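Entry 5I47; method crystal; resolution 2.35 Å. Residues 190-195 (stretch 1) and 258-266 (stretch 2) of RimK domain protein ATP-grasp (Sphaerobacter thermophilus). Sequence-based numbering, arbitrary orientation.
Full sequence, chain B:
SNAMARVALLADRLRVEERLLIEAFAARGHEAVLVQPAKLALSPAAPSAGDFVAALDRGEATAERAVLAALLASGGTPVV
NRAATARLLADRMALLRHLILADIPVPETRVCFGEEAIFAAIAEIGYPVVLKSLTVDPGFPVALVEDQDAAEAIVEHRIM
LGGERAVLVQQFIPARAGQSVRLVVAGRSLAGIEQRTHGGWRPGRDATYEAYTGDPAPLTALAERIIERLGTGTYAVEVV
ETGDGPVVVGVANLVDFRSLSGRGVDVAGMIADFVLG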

# COMPACT_ATOMS: atom_id res chain seq x y z
N LEU B 190 26.15 -7.82 -7.78
CA LEU B 190 26.06 -6.79 -8.81
C LEU B 190 26.43 -7.39 -10.16
O LEU B 190 27.58 -7.78 -10.39
N ALA B 191 25.45 -7.47 -11.06
CA ALA B 191 25.70 -8.02 -12.39
C ALA B 191 26.38 -7.02 -13.32
O ALA B 191 26.98 -7.43 -14.32
N GLY B 192 26.30 -5.73 -13.02
CA GLY B 192 26.91 -4.74 -13.87
C GLY B 192 26.44 -3.36 -13.51
O GLY B 192 25.46 -3.17 -12.79
N ILE B 193 27.17 -2.38 -14.03
CA ILE B 193 26.86 -0.97 -13.86
C ILE B 193 26.63 -0.38 -15.24
O ILE B 193 27.36 -0.68 -16.19
N GLU B 194 25.59 0.45 -15.36
CA GLU B 194 25.21 1.02 -16.65
C GLU B 194 24.94 2.51 -16.49
O GLU B 194 24.83 3.03 -15.37
N GLN B 195 24.85 3.20 -17.63
CA GLN B 195 24.54 4.62 -17.66
C GLN B 195 23.59 4.90 -18.81
O GLN B 195 23.73 4.34 -19.90
N ARG B 258 18.35 -6.50 -21.21
CA ARG B 258 18.72 -6.77 -22.60
C ARG B 258 20.14 -6.29 -22.89
O ARG B 258 20.98 -7.06 -23.37
N SER B 259 20.41 -5.02 -22.60
CA SER B 259 21.71 -4.43 -22.92
C SER B 259 22.84 -5.15 -22.20
O SER B 259 23.90 -5.41 -22.79
N LEU B 260 22.64 -5.49 -20.92
CA LEU B 260 23.71 -6.11 -20.15
C LEU B 260 23.99 -7.53 -20.64
O LEU B 260 25.15 -7.96 -20.70
N SER B 261 22.94 -8.28 -21.01
CA SER B 261 23.13 -9.59 -21.62
C SER B 261 23.87 -9.49 -22.95
O SER B 261 24.54 -10.45 -23.35
N GLY B 262 23.77 -8.35 -23.63
CA GLY B 262 24.47 -8.19 -24.89
C GLY B 262 25.98 -8.22 -24.73
O GLY B 262 26.69 -8.72 -25.61
N ARG B 263 26.49 -7.69 -23.62
CA ARG B 263 27.92 -7.65 -23.38
C ARG B 263 28.44 -8.90 -22.69
O ARG B 263 29.41 -8.84 -21.93
N GLY B 264 27.80 -10.05 -22.94
CA GLY B 264 28.27 -11.32 -22.42
C GLY B 264 28.00 -11.57 -20.96
O GLY B 264 28.32 -12.66 -20.47
N VAL B 265 27.42 -10.61 -20.24
CA VAL B 265 27.06 -10.85 -18.84
C VAL B 265 25.85 -11.77 -18.80
O VAL B 265 24.78 -11.42 -19.30
N ASP B 266 26.02 -12.95 -18.22
CA ASP B 266 24.97 -13.97 -18.19
C ASP B 266 23.94 -13.61 -17.12
O ASP B 266 23.79 -14.27 -16.09

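The strand of residues 190-195 lies across the helix that opens the second stretch, the two axes approaching to 9.5 Å with 106° between their N-to-C directions. No hydrogen bond joins the stretches, so the 256 Å² buried between them comes from van der Waals packing, of side chains on each other and on the strand backbone, together with one long salt bridge.

Direction along the strand is not strictly alternating: the CA-to-CB bonds of Ala-191 and Glu-194 point toward the second stretch, and a CB on Gly-192 would do so too, whereas those of Ile-193 (chi1 m, chi2 t) and Gln-195 (chi1 p, chi2 t) point away, and neither side chain makes a contact with the second stretch. Gly-192 has no side chain, and the space a CB would need is taken: an ideally placed CB would lie 2.8 Å from CD1 of Leu-260, a clash. The backbone can therefore come close to the leucine here, with Gly-192 N 4.0 Å from Leu-260 CD2.

Leu-260 is the main apolar partner. Its chi1 of -164° (t) and chi2 of 58° (p) place CD2 beside Ala-191, 3.9 Å from Ala-191 CB and 3.6 Å from Ala-191 O. Val-265, with chi1 at -177° (t), approaches the same alanine beyond the helix: its CG1 is 3.4 Å from Ala-191 O and 4.4 Å from Ala-191 CB. The small alanine thus meets two branched side chains through both its methyl and its carbonyl oxygen.

Glu-194 gives the polar end of the contact. With chi1 at -67° (m) and chi2 at 175° (t), its chain is extended before chi3 of -29° sets the carboxylate plane. OE2 comes 3.3 Å from Leu-260 CB and 3.7 Å from Ser-259 OG. It also lies 3.4 Å from Leu-260 N, but the angle is too poor for a hydrogen bond. The charged partner is Arg-263, whose NH2 is 3.6 Å from Glu-194 OE2; this is a long salt bridge, and the carboxylate oxygen meets the guanidinium obliquely. The other oxygen, OE1, is hydrogen-bonded elsewhere in the structure.

Arg-263 reaches this position with chi1 at -45° (m), then chi2 and chi3 both t, an extended course that carries its guanidinium back alongside Ser-259. Ser-259, at chi1 168° (t), has its OG only 2.8 Å from Arg-263 NH2, yet the angle is poor and the pair does not count as a hydrogen bond. Proximity alone would mislead here; that hydroxyl is satisfied elsewhere in the structure.

Arg-258 and Ser-261 point away from the strand; of the two helical residues that point toward it, Leu-260 has far more area covered than Ser-259.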

# COMPACT_ATOMS: atom_id res chain seq x y z
CB LEU B 190 26.99 -5.64 -8.45
CG LEU B 190 27.09 -4.47 -9.43
CD1 LEU B 190 25.75 -3.74 -9.51
CD2 LEU B 190 28.20 -3.52 -9.00
CB ALA B 191 24.40 -8.50 -13.03
CB ILE B 193 28.00 -0.23 -13.12
CG1 ILE B 193 28.27 -0.91 -11.78
CG2 ILE B 193 27.65 1.23 -12.92
CD1 ILE B 193 29.37 -0.27 -10.97
CB GLU B 194 23.98 0.30 -17.23
CG GLU B 194 24.26 -1.14 -17.62
CD GLU B 194 23.01 -1.87 -18.08
OE1 GLU B 194 21.91 -1.51 -17.62
OE2 GLU B 194 23.14 -2.80 -18.91
CB GLN B 195 25.82 5.46 -17.80
CG GLN B 195 26.68 5.11 -19.00
CD GLN B 195 28.03 5.81 -18.97
OE1 GLN B 195 28.76 5.75 -17.98
NE2 GLN B 195 28.36 6.49 -20.07
CB ARG B 258 17.72 -6.08 -23.53
CG ARG B 258 17.36 -6.83 -24.79
CD ARG B 258 16.42 -6.00 -25.65
NE ARG B 258 15.26 -5.52 -24.89
CZ ARG B 258 14.01 -5.92 -25.10
NH1 ARG B 258 13.74 -6.80 -26.06
NH2 ARG B 258 13.03 -5.44 -24.37
CB SER B 259 21.71 -2.95 -22.56
OG SER B 259 23.02 -2.41 -22.61
CB LEU B 260 23.36 -6.11 -18.67
CG LEU B 260 24.54 -6.38 -17.72
CD1 LEU B 260 25.64 -5.34 -17.93
CD2 LEU B 260 24.08 -6.39 -16.27
CB SER B 261 21.79 -10.28 -21.83
OG SER B 261 21.36 -10.95 -20.66
CB ARG B 263 28.29 -6.40 -22.58
CG ARG B 263 27.61 -5.15 -23.09
CD ARG B 263 28.09 -3.91 -22.36
NE ARG B 263 27.07 -2.87 -22.38
CZ ARG B 263 26.35 -2.51 -21.32
NH1 ARG B 263 26.55 -3.11 -20.15
NH2 ARG B 263 25.44 -1.56 -21.43
CB VAL B 265 26.79 -9.53 -18.12
CG1 VAL B 265 26.47 -9.79 -16.65
CG2 VAL B 265 27.97 -8.59 -18.26
CB ASP B 266 25.58 -15.34 -17.95
CG ASP B 266 24.56 -16.46 -18.04
OD1 ASP B 266 23.48 -16.24 -18.63
OD2 ASP B 266 24.85 -17.57 -17.54